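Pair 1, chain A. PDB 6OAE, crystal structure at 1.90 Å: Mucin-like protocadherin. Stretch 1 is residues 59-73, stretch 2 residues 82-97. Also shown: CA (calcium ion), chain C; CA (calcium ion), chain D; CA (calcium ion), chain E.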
# COMPACT_ATOMS: atom_id res chain seq x y z
N THR A 59 -6.29 -15.87 5.68
CA THR A 59 -6.78 -14.56 5.25
C THR A 59 -5.64 -13.92 4.46
O THR A 59 -4.59 -13.60 5.02
CB THR A 59 -7.33 -13.77 6.45
OG1 THR A 59 -8.58 -14.36 6.82
CG2 THR A 59 -7.55 -12.32 6.11
N PRO A 60 -5.80 -13.72 3.13
CA PRO A 60 -4.70 -13.22 2.30
C PRO A 60 -4.27 -11.80 2.65
O PRO A 60 -5.08 -11.03 3.21
CB PRO A 60 -5.28 -13.19 0.88
CG PRO A 60 -6.50 -14.05 0.94
CD PRO A 60 -7.01 -13.95 2.35
N ASP A 61 -3.02 -11.49 2.33
CA ASP A 61 -2.41 -10.15 2.52
C ASP A 61 -1.67 -9.80 1.24
O ASP A 61 -0.62 -10.40 0.98
CB ASP A 61 -1.49 -10.13 3.74
CG ASP A 61 -0.68 -8.84 3.90
OD1 ASP A 61 -0.98 -7.88 3.19
OD2 ASP A 61 0.22 -8.84 4.72
N TYR A 62 -2.22 -8.86 0.47
CA TYR A 62 -1.67 -8.41 -0.82
C TYR A 62 -0.19 -7.98 -0.70
O TYR A 62 0.57 -8.19 -1.67
CB TYR A 62 -2.52 -7.28 -1.39
CG TYR A 62 -2.08 -6.84 -2.75
CD1 TYR A 62 -2.58 -7.45 -3.89
CD2 TYR A 62 -1.15 -5.82 -2.91
CE1 TYR A 62 -2.18 -7.06 -5.16
CE2 TYR A 62 -0.74 -5.42 -4.17
CZ TYR A 62 -1.25 -6.04 -5.30
OH TYR A 62 -0.84 -5.64 -6.54
N GLU A 63 0.21 -7.41 0.44
CA GLU A 63 1.60 -6.94 0.70
C GLU A 63 2.55 -8.13 0.96
O GLU A 63 3.76 -7.95 0.79
CB GLU A 63 1.61 -5.92 1.85
CG GLU A 63 1.12 -4.53 1.45
CD GLU A 63 -0.37 -4.37 1.17
OE1 GLU A 63 -1.19 -4.74 2.05
OE2 GLU A 63 -0.73 -3.86 0.10
N GLU A 64 2.04 -9.30 1.35
CA GLU A 64 2.86 -10.51 1.60
C GLU A 64 2.89 -11.36 0.32
O GLU A 64 4.00 -11.76 -0.09
CB GLU A 64 2.30 -11.24 2.83
CG GLU A 64 3.02 -12.52 3.21
CD GLU A 64 2.37 -13.81 2.73
OE1 GLU A 64 1.11 -13.87 2.65
OE2 GLU A 64 3.12 -14.77 2.44
N LYS A 65 1.74 -11.63 -0.31
CA LYS A 65 1.67 -12.48 -1.53
C LYS A 65 0.35 -12.22 -2.24
O LYS A 65 -0.70 -12.35 -1.58
CB LYS A 65 1.83 -13.95 -1.11
CG LYS A 65 2.19 -14.92 -2.22
CD LYS A 65 2.23 -16.36 -1.75
CE LYS A 65 3.33 -16.66 -0.76
NZ LYS A 65 4.67 -16.65 -1.41
N SER A 66 0.39 -11.86 -3.53
CA SER A 66 -0.77 -11.40 -4.34
C SER A 66 -1.38 -12.55 -5.17
O SER A 66 -2.46 -12.35 -5.75
CB SER A 66 -0.38 -10.26 -5.22
OG SER A 66 0.53 -10.69 -6.22
N LEU A 67 -0.71 -13.70 -5.25
CA LEU A 67 -1.18 -14.84 -6.06
C LEU A 67 -0.94 -16.13 -5.29
O LEU A 67 0.21 -16.38 -4.87
CB LEU A 67 -0.45 -14.83 -7.40
CG LEU A 67 -0.90 -15.89 -8.40
CD1 LEU A 67 -2.20 -15.47 -9.08
CD2 LEU A 67 0.21 -16.14 -9.43
N LEU A 68 -2.01 -16.90 -5.08
CA LEU A 68 -1.96 -18.19 -4.35
C LEU A 68 -2.32 -19.25 -5.38
O LEU A 68 -3.29 -19.02 -6.13
CB LEU A 68 -2.93 -18.16 -3.17
CG LEU A 68 -2.88 -16.89 -2.30
CD1 LEU A 68 -3.94 -16.95 -1.20
CD2 LEU A 68 -1.50 -16.71 -1.70
N GLU A 69 -1.57 -20.34 -5.42
CA GLU A 69 -1.73 -21.44 -6.39
C GLU A 69 -1.99 -22.74 -5.64
O GLU A 69 -1.29 -23.02 -4.67
CB GLU A 69 -0.47 -21.50 -7.27
CG GLU A 69 -0.38 -22.73 -8.14
CD GLU A 69 0.63 -22.62 -9.27
OE1 GLU A 69 0.35 -23.17 -10.36
OE2 GLU A 69 1.68 -21.98 -9.06
N ALA A 70 -2.98 -23.50 -6.09
CA ALA A 70 -3.27 -24.86 -5.60
C ALA A 70 -3.01 -25.81 -6.76
O ALA A 70 -3.57 -25.56 -7.85
CB ALA A 70 -4.68 -24.97 -5.11
N GLN A 71 -2.18 -26.83 -6.52
CA GLN A 71 -1.94 -27.93 -7.49
C GLN A 71 -2.80 -29.09 -7.03
O GLN A 71 -2.55 -29.59 -5.92
CB GLN A 71 -0.46 -28.27 -7.56
CG GLN A 71 -0.15 -29.44 -8.49
CD GLN A 71 1.30 -29.85 -8.42
OE1 GLN A 71 1.93 -29.84 -7.37
NE2 GLN A 71 1.84 -30.22 -9.57
N LEU A 72 -3.81 -29.46 -7.80
CA LEU A 72 -4.72 -30.58 -7.47
C LEU A 72 -4.18 -31.79 -8.21
O LEU A 72 -4.15 -31.73 -9.45
CB LEU A 72 -6.15 -30.28 -7.90
CG LEU A 72 -6.71 -28.91 -7.52
CD1 LEU A 72 -8.22 -28.91 -7.64
CD2 LEU A 72 -6.28 -28.49 -6.14
N LEU A 73 -3.77 -32.81 -7.46
CA LEU A 73 -3.21 -34.08 -7.99
C LEU A 73 -4.33 -35.10 -7.92
O LEU A 73 -4.79 -35.39 -6.81
CB LEU A 73 -2.01 -34.53 -7.15
CG LEU A 73 -0.80 -33.61 -7.13
CD1 LEU A 73 0.33 -34.24 -6.32
CD2 LEU A 73 -0.30 -33.28 -8.53
N THR A 82 -4.32 -37.19 -13.61
CA THR A 82 -4.29 -35.80 -14.14
C THR A 82 -3.94 -34.83 -13.02
O THR A 82 -3.86 -35.26 -11.84
CB THR A 82 -5.62 -35.38 -14.78
OG1 THR A 82 -6.68 -35.69 -13.87
CG2 THR A 82 -5.88 -36.04 -16.12
N GLN A 83 -3.70 -33.57 -13.38
CA GLN A 83 -3.52 -32.48 -12.40
C GLN A 83 -4.20 -31.22 -12.92
O GLN A 83 -4.25 -31.01 -14.16
CB GLN A 83 -2.05 -32.26 -12.08
CG GLN A 83 -1.27 -31.56 -13.18
CD GLN A 83 0.13 -31.31 -12.70
OE1 GLN A 83 0.45 -30.24 -12.19
NE2 GLN A 83 0.98 -32.32 -12.84
N LEU A 84 -4.73 -30.45 -11.98
CA LEU A 84 -5.48 -29.19 -12.21
C LEU A 84 -4.73 -28.08 -11.47
O LEU A 84 -4.07 -28.39 -10.49
CB LEU A 84 -6.90 -29.37 -11.67
CG LEU A 84 -7.96 -30.00 -12.57
CD1 LEU A 84 -7.42 -31.06 -13.50
CD2 LEU A 84 -9.09 -30.58 -11.73
N ARG A 85 -4.82 -26.84 -11.94
CA ARG A 85 -4.34 -25.65 -11.18
C ARG A 85 -5.55 -24.79 -10.83
O ARG A 85 -6.49 -24.66 -11.66
CB ARG A 85 -3.32 -24.82 -11.96
CG ARG A 85 -2.10 -25.61 -12.43
CD ARG A 85 -1.43 -26.43 -11.33
NE ARG A 85 -0.43 -27.29 -11.93
CZ ARG A 85 0.78 -26.88 -12.28
NH1 ARG A 85 1.16 -25.63 -12.05
NH2 ARG A 85 1.63 -27.73 -12.84
N VAL A 86 -5.52 -24.23 -9.63
CA VAL A 86 -6.46 -23.17 -9.20
C VAL A 86 -5.64 -21.98 -8.75
O VAL A 86 -4.68 -22.19 -7.95
CB VAL A 86 -7.40 -23.63 -8.08
CG1 VAL A 86 -8.21 -22.44 -7.55
CG2 VAL A 86 -8.30 -24.76 -8.55
N PHE A 87 -5.99 -20.79 -9.23
CA PHE A 87 -5.35 -19.52 -8.85
C PHE A 87 -6.31 -18.66 -8.04
O PHE A 87 -7.46 -18.47 -8.45
CB PHE A 87 -4.90 -18.78 -10.11
CG PHE A 87 -3.66 -19.37 -10.74
CD1 PHE A 87 -3.09 -20.55 -10.30
CD2 PHE A 87 -3.06 -18.74 -11.81
CE1 PHE A 87 -1.94 -21.05 -10.89
CE2 PHE A 87 -1.91 -19.24 -12.39
CZ PHE A 87 -1.36 -20.39 -11.93
N VAL A 88 -5.82 -18.16 -6.91
CA VAL A 88 -6.50 -17.07 -6.17
C VAL A 88 -5.68 -15.81 -6.41
O VAL A 88 -4.54 -15.72 -5.93
CB VAL A 88 -6.67 -17.37 -4.67
CG1 VAL A 88 -7.33 -16.19 -3.98
CG2 VAL A 88 -7.46 -18.64 -4.43
N SER A 89 -6.26 -14.88 -7.15
CA SER A 89 -5.72 -13.54 -7.37
C SER A 89 -6.18 -12.68 -6.19
O SER A 89 -7.39 -12.47 -6.05
CB SER A 89 -6.17 -13.01 -8.68
OG SER A 89 -5.72 -11.68 -8.82
N VAL A 90 -5.25 -12.20 -5.37
CA VAL A 90 -5.55 -11.36 -4.18
C VAL A 90 -5.62 -9.90 -4.63
O VAL A 90 -4.68 -9.43 -5.29
CB VAL A 90 -4.51 -11.56 -3.07
CG1 VAL A 90 -4.86 -10.71 -1.86
CG2 VAL A 90 -4.37 -13.02 -2.69
N LEU A 91 -6.68 -9.20 -4.25
CA LEU A 91 -6.93 -7.79 -4.65
C LEU A 91 -6.46 -6.88 -3.53
O LEU A 91 -6.78 -7.14 -2.34
CB LEU A 91 -8.41 -7.56 -4.94
CG LEU A 91 -9.04 -8.44 -6.01
CD1 LEU A 91 -10.50 -8.05 -6.23
CD2 LEU A 91 -8.26 -8.40 -7.31
N ASP A 92 -5.73 -5.84 -3.91
CA ASP A 92 -5.20 -4.85 -2.94
C ASP A 92 -6.36 -4.04 -2.36
O ASP A 92 -7.32 -3.66 -3.11
CB ASP A 92 -4.15 -3.94 -3.59
CG ASP A 92 -3.58 -2.95 -2.59
OD1 ASP A 92 -3.34 -3.36 -1.40
OD2 ASP A 92 -3.42 -1.77 -2.99
N VAL A 93 -6.28 -3.80 -1.06
CA VAL A 93 -7.17 -2.92 -0.27
C VAL A 93 -6.27 -1.81 0.30
O VAL A 93 -5.06 -2.07 0.56
CB VAL A 93 -7.88 -3.73 0.82
CG1 VAL A 93 -8.51 -2.86 1.91
CG2 VAL A 93 -8.92 -4.68 0.21
N ASN A 94 -6.81 -0.61 0.46
CA ASN A 94 -6.10 0.50 1.15
C ASN A 94 -6.14 0.19 2.65
O ASN A 94 -7.04 0.69 3.34
CB ASN A 94 -6.70 1.87 0.76
CG ASN A 94 -5.98 3.01 1.44
OD1 ASN A 94 -4.92 2.79 2.03
ND2 ASN A 94 -6.53 4.22 1.37
N ASP A 95 -5.21 -0.65 3.13
CA ASP A 95 -5.22 -1.17 4.52
C ASP A 95 -3.99 -0.69 5.31
O ASP A 95 -3.84 -1.12 6.48
CB ASP A 95 -5.36 -2.70 4.54
CG ASP A 95 -4.25 -3.50 3.89
OD1 ASP A 95 -3.55 -2.96 3.01
OD2 ASP A 95 -4.07 -4.71 4.26
N ASN A 96 -3.16 0.18 4.73
CA ASN A 96 -1.94 0.75 5.35
C ASN A 96 -2.03 2.27 5.34
O ASN A 96 -2.55 2.84 4.35
CB ASN A 96 -0.67 0.24 4.65
CG ASN A 96 -0.45 -1.24 4.89
OD1 ASN A 96 0.11 -1.63 5.91
ND2 ASN A 96 -0.89 -2.07 3.97
N ALA A 97 -1.57 2.91 6.42
CA ALA A 97 -1.55 4.38 6.55
C ALA A 97 -0.19 4.88 6.08
O ALA A 97 0.83 4.20 6.24
CB ALA A 97 -1.85 4.79 7.98
CA CA C . -3.00 -3.19 0.80
CA CA D . -2.37 -5.98 3.63
CA CA E . -2.62 3.31 2.12
O HOH W 1 -3.65 -9.83 -7.47
O HOH W 2 -3.15 -7.47 5.34

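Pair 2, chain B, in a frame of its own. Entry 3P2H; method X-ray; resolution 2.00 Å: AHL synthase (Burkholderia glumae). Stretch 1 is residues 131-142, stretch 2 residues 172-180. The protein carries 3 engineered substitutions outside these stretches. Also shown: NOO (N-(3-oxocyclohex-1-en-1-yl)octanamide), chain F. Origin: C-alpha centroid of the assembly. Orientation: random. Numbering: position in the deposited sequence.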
# COMPACT_ATOMS: atom_id res chain seq x y z
N ALA B 131 0.46 -0.94 -10.65
CA ALA B 131 1.89 -1.25 -10.59
C ALA B 131 2.33 -2.08 -11.78
O ALA B 131 3.40 -1.84 -12.35
CB ALA B 131 2.21 -1.99 -9.29
N ALA B 132 1.52 -3.06 -12.16
CA ALA B 132 1.84 -3.92 -13.28
C ALA B 132 1.93 -3.11 -14.57
O ALA B 132 2.88 -3.26 -15.34
CB ALA B 132 0.79 -5.02 -13.42
N ARG B 133 0.94 -2.25 -14.80
CA ARG B 133 0.92 -1.41 -15.99
C ARG B 133 2.13 -0.49 -16.06
O ARG B 133 2.48 0.01 -17.13
CB ARG B 133 -0.37 -0.58 -16.04
CG ARG B 133 -1.61 -1.43 -16.24
CD ARG B 133 -2.88 -0.60 -16.22
NE ARG B 133 -4.06 -1.42 -16.46
CZ ARG B 133 -5.31 -0.98 -16.37
NH1 ARG B 133 -5.56 0.29 -16.04
NH2 ARG B 133 -6.32 -1.80 -16.63
N ARG B 134 2.77 -0.27 -14.91
CA ARG B 134 3.94 0.58 -14.82
C ARG B 134 5.22 -0.24 -14.93
O ARG B 134 6.32 0.28 -14.73
CB ARG B 134 3.93 1.36 -13.50
CG ARG B 134 2.78 2.35 -13.39
CD ARG B 134 2.90 3.42 -14.45
NE ARG B 134 3.91 4.41 -14.11
CZ ARG B 134 3.66 5.52 -13.41
NH1 ARG B 134 2.42 5.77 -13.01
NH2 ARG B 134 4.63 6.37 -13.13
N GLY B 135 5.06 -1.53 -15.22
CA GLY B 135 6.21 -2.40 -15.38
C GLY B 135 6.64 -3.23 -14.17
O GLY B 135 7.63 -3.95 -14.25
N ALA B 136 5.91 -3.14 -13.07
CA ALA B 136 6.28 -3.89 -11.88
C ALA B 136 5.93 -5.37 -12.02
O ALA B 136 4.88 -5.73 -12.56
CB ALA B 136 5.58 -3.32 -10.65
N ARG B 137 6.83 -6.23 -11.52
CA ARG B 137 6.62 -7.67 -11.55
C ARG B 137 6.42 -8.18 -10.12
O ARG B 137 6.01 -9.32 -9.90
CB ARG B 137 7.81 -8.36 -12.22
CG ARG B 137 7.90 -8.04 -13.70
CD ARG B 137 9.17 -8.54 -14.35
NE ARG B 137 9.14 -8.30 -15.80
CZ ARG B 137 10.09 -8.68 -16.65
NH1 ARG B 137 11.16 -9.33 -16.20
NH2 ARG B 137 9.95 -8.45 -17.94
N GLN B 138 6.71 -7.31 -9.16
CA GLN B 138 6.54 -7.63 -7.74
C GLN B 138 6.27 -6.37 -6.92
O GLN B 138 6.66 -5.26 -7.30
CB GLN B 138 7.80 -8.28 -7.17
CG GLN B 138 8.11 -9.68 -7.63
CD GLN B 138 9.43 -10.16 -7.05
OE1 GLN B 138 10.47 -9.59 -7.32
NE2 GLN B 138 9.37 -11.20 -6.24
N LEU B 139 5.60 -6.57 -5.79
CA LEU B 139 5.33 -5.50 -4.85
C LEU B 139 6.03 -5.94 -3.57
O LEU B 139 6.14 -7.14 -3.29
CB LEU B 139 3.84 -5.35 -4.57
CG LEU B 139 2.92 -4.88 -5.69
CD1 LEU B 139 1.51 -4.79 -5.15
CD2 LEU B 139 3.38 -3.54 -6.23
N ILE B 140 6.51 -4.98 -2.80
CA ILE B 140 7.17 -5.26 -1.53
C ILE B 140 6.73 -4.22 -0.52
O ILE B 140 6.40 -3.10 -0.89
CB ILE B 140 8.71 -5.26 -1.69
CG1 ILE B 140 9.36 -5.82 -0.42
CG2 ILE B 140 9.21 -3.84 -1.97
CD1 ILE B 140 10.85 -6.06 -0.54
N GLY B 141 6.71 -4.59 0.75
CA GLY B 141 6.30 -3.64 1.77
C GLY B 141 6.06 -4.25 3.13
O GLY B 141 5.81 -5.45 3.26
N VAL B 142 6.15 -3.42 4.16
CA VAL B 142 5.93 -3.89 5.52
C VAL B 142 4.43 -4.02 5.70
O VAL B 142 3.68 -3.06 5.47
CB VAL B 142 6.48 -2.90 6.55
CG1 VAL B 142 6.21 -3.41 7.95
CG2 VAL B 142 7.96 -2.70 6.33
N VAL B 172 4.35 -7.42 12.51
CA VAL B 172 4.44 -7.09 11.09
C VAL B 172 5.55 -7.90 10.43
O VAL B 172 6.36 -8.55 11.11
CB VAL B 172 4.75 -5.59 10.86
CG1 VAL B 172 3.75 -4.73 11.62
CG2 VAL B 172 6.17 -5.28 11.31
N VAL B 173 5.60 -7.86 9.11
CA VAL B 173 6.61 -8.58 8.37
C VAL B 173 6.80 -7.97 6.99
O VAL B 173 5.86 -7.46 6.40
CB VAL B 173 6.22 -10.07 8.22
CG1 VAL B 173 5.00 -10.20 7.31
CG2 VAL B 173 7.39 -10.86 7.68
N ALA B 174 8.03 -7.99 6.49
CA ALA B 174 8.30 -7.47 5.16
C ALA B 174 7.67 -8.51 4.25
O ALA B 174 7.94 -9.70 4.37
CB ALA B 174 9.80 -7.38 4.92
N CYS B 175 6.82 -8.06 3.32
CA CYS B 175 6.11 -8.99 2.46
C CYS B 175 6.22 -8.73 0.96
O CYS B 175 6.16 -7.58 0.51
CB CYS B 175 4.63 -8.98 2.88
SG CYS B 175 3.48 -10.13 2.06
N TRP B 176 6.39 -9.81 0.21
CA TRP B 176 6.46 -9.76 -1.25
C TRP B 176 5.10 -10.19 -1.78
O TRP B 176 4.40 -10.97 -1.15
CB TRP B 176 7.45 -10.78 -1.81
CG TRP B 176 8.92 -10.55 -1.64
CD1 TRP B 176 9.77 -11.25 -0.84
CD2 TRP B 176 9.74 -9.64 -2.39
NE1 TRP B 176 11.06 -10.84 -1.04
CE2 TRP B 176 11.07 -9.85 -1.98
CE3 TRP B 176 9.47 -8.67 -3.36
CZ2 TRP B 176 12.14 -9.12 -2.52
CZ3 TRP B 176 10.54 -7.94 -3.90
CH2 TRP B 176 11.86 -8.18 -3.47
N ILE B 177 4.75 -9.68 -2.95
CA ILE B 177 3.53 -10.09 -3.65
C ILE B 177 4.00 -10.22 -5.10
O ILE B 177 4.35 -9.22 -5.73
CB ILE B 177 2.39 -9.06 -3.59
CG1 ILE B 177 1.72 -9.06 -2.22
CG2 ILE B 177 1.35 -9.39 -4.64
CD1 ILE B 177 0.52 -8.13 -2.12
N ASP B 178 4.04 -11.45 -5.61
CA ASP B 178 4.46 -11.67 -6.99
C ASP B 178 3.31 -11.38 -7.93
O ASP B 178 2.23 -11.94 -7.79
CB ASP B 178 4.92 -13.12 -7.22
CG ASP B 178 6.27 -13.42 -6.60
OD1 ASP B 178 6.93 -12.48 -6.11
OD2 ASP B 178 6.67 -14.60 -6.61
N ILE B 179 3.54 -10.50 -8.90
CA ILE B 179 2.50 -10.19 -9.87
C ILE B 179 2.59 -11.26 -10.95
O ILE B 179 3.05 -11.02 -12.07
CB ILE B 179 2.70 -8.78 -10.47
CG1 ILE B 179 2.67 -7.74 -9.35
CG2 ILE B 179 1.59 -8.49 -11.49
CD1 ILE B 179 2.93 -6.30 -9.80
N ASP B 180 2.15 -12.47 -10.60
CA ASP B 180 2.18 -13.59 -11.52
C ASP B 180 0.76 -14.05 -11.84
O ASP B 180 -0.22 -13.42 -11.43
CB ASP B 180 2.98 -14.75 -10.91
CG ASP B 180 2.46 -15.19 -9.55
OD1 ASP B 180 1.33 -14.81 -9.17
OD2 ASP B 180 3.19 -15.93 -8.85
C1 NOO F . -3.90 -2.63 8.32
O1 NOO F . -4.34 -3.66 8.82
C2 NOO F . -2.72 -2.63 7.36
C3 NOO F . -1.84 -1.55 7.27
C4 NOO F . -2.22 -0.25 8.01
C5 NOO F . -3.78 -0.01 8.15
C6 NOO F . -4.55 -1.26 8.69
N7 NOO F . -0.57 -1.55 6.54
C8 NOO F . 0.08 -0.64 5.65
O8 NOO F . 0.28 0.54 5.90
C9 NOO F . 0.59 -1.14 4.29
C10 NOO F . 0.67 -2.66 3.99
C11 NOO F . 1.80 -2.94 2.97
C12 NOO F . 1.43 -4.03 1.95
C13 NOO F . 2.63 -4.36 1.03
C14 NOO F . 2.61 -5.84 0.59
C15 NOO F . 3.65 -6.12 -0.50

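Pair 1 and pair 2 share an antiparallel two-stranded ladder that a helical or turn-like segment enters at one end. In pair 1 the strands 67-73 and 82-91 run at 161° to each other; in pair 2 the strands 138-142 and 172-178 run at 174°. Fourteen central residues superpose with an RMSD of 0.7 Å, and the register is the same: A:Leu68 opposite A:Val88 matches B:Leu139 opposite B:Ile177, and A:Ala70 opposite A:Val86 matches B:Gly141 opposite B:Cys175.

The backbone bonds follow this register. A:Leu68 N donates to A:Val88 O (2.9 Å) and A:Val88 N to A:Leu68 O (2.8 Å); the equivalent pair, B:Leu139 N to B:Ile177 O and B:Ile177 N to B:Leu139 O, measures 2.9 Å each way. One step toward the entering segment, A:Val90 N reaches A:Ser66 O at 2.8 Å, as B:Ile179 N reaches B:Arg137 O at 2.9 Å. At the glycine one of the two bonds loosens: B:Gly141 N to B:Cys175 O (3.0 Å) is weak, whereas A:Ala70 N to A:Val86 O (2.8 Å) is nearly straight; the return bond, B:Cys175 N to B:Gly141 O, stays short at 2.8 Å.

The face bearing A:Leu68, A:Ala70 and A:Val88 is apolar in both proteins. A:Leu68 CB lies 4.1 Å from A:Val88 CB, and B:Leu139 CB 4.1 Å from B:Ile177 CB; branched aliphatic side chains fill this buried layer without needing polar partners. The small position differs in what it faces. A:Ala70 CB packs against A:Val86 CB at 4.2 Å. B:Gly141 leaves that space to the ligand: an ideal CB there would lie 2.8 Å from NOO C13, so the bare backbone makes room for the acyl chain, whose C15 comes within 3.1 Å of B:Cys175 O.

On the other face an aromatic ring occupies the same place, A:Phe87 matching B:Trp176, but its neighbours use it differently. A:Glu69 sends OE1 to the edge of the A:Phe87 ring, 3.2 Å from CE1, where the ring hydrogens are slightly positive, and the same OE1 forms a salt bridge with A:Arg85 NH1 at 3.1 Å. Its counterpart B:Ile140 is apolar and sets CD1 over the face of B:Trp176, 3.7 Å from the centroid of the six-membered ring. Over the opposite face lies B:Gln138 NE2, which also donates to B:Asp178 OD1 (2.8 Å), though the placement of B:Asp178 OD1 is less certain; the matching A:Leu67 and A:Ser89 form no such bond, and A:Leu67 CD1 instead meets A:Phe87 CD2 at 4.3 Å.

A:Val90 and B:Ile179 close the end of the ladder, each pointing toward the other stretch. A:Val90 CG2 touches A:Pro60 CB at 3.7 Å, while the extra carbon of B:Ile179, CD1, reaches B:Ala136 CB (4.1 Å), and its CG2 lies 4.1 Å from B:Ala132 CB. The small alanines leave room for it. A:Asp61, which matches B:Ala132, instead serves calcium: its OD1 binds the chain D ion at 2.4 Å, beside A:Glu63 OE1 at 2.3 Å.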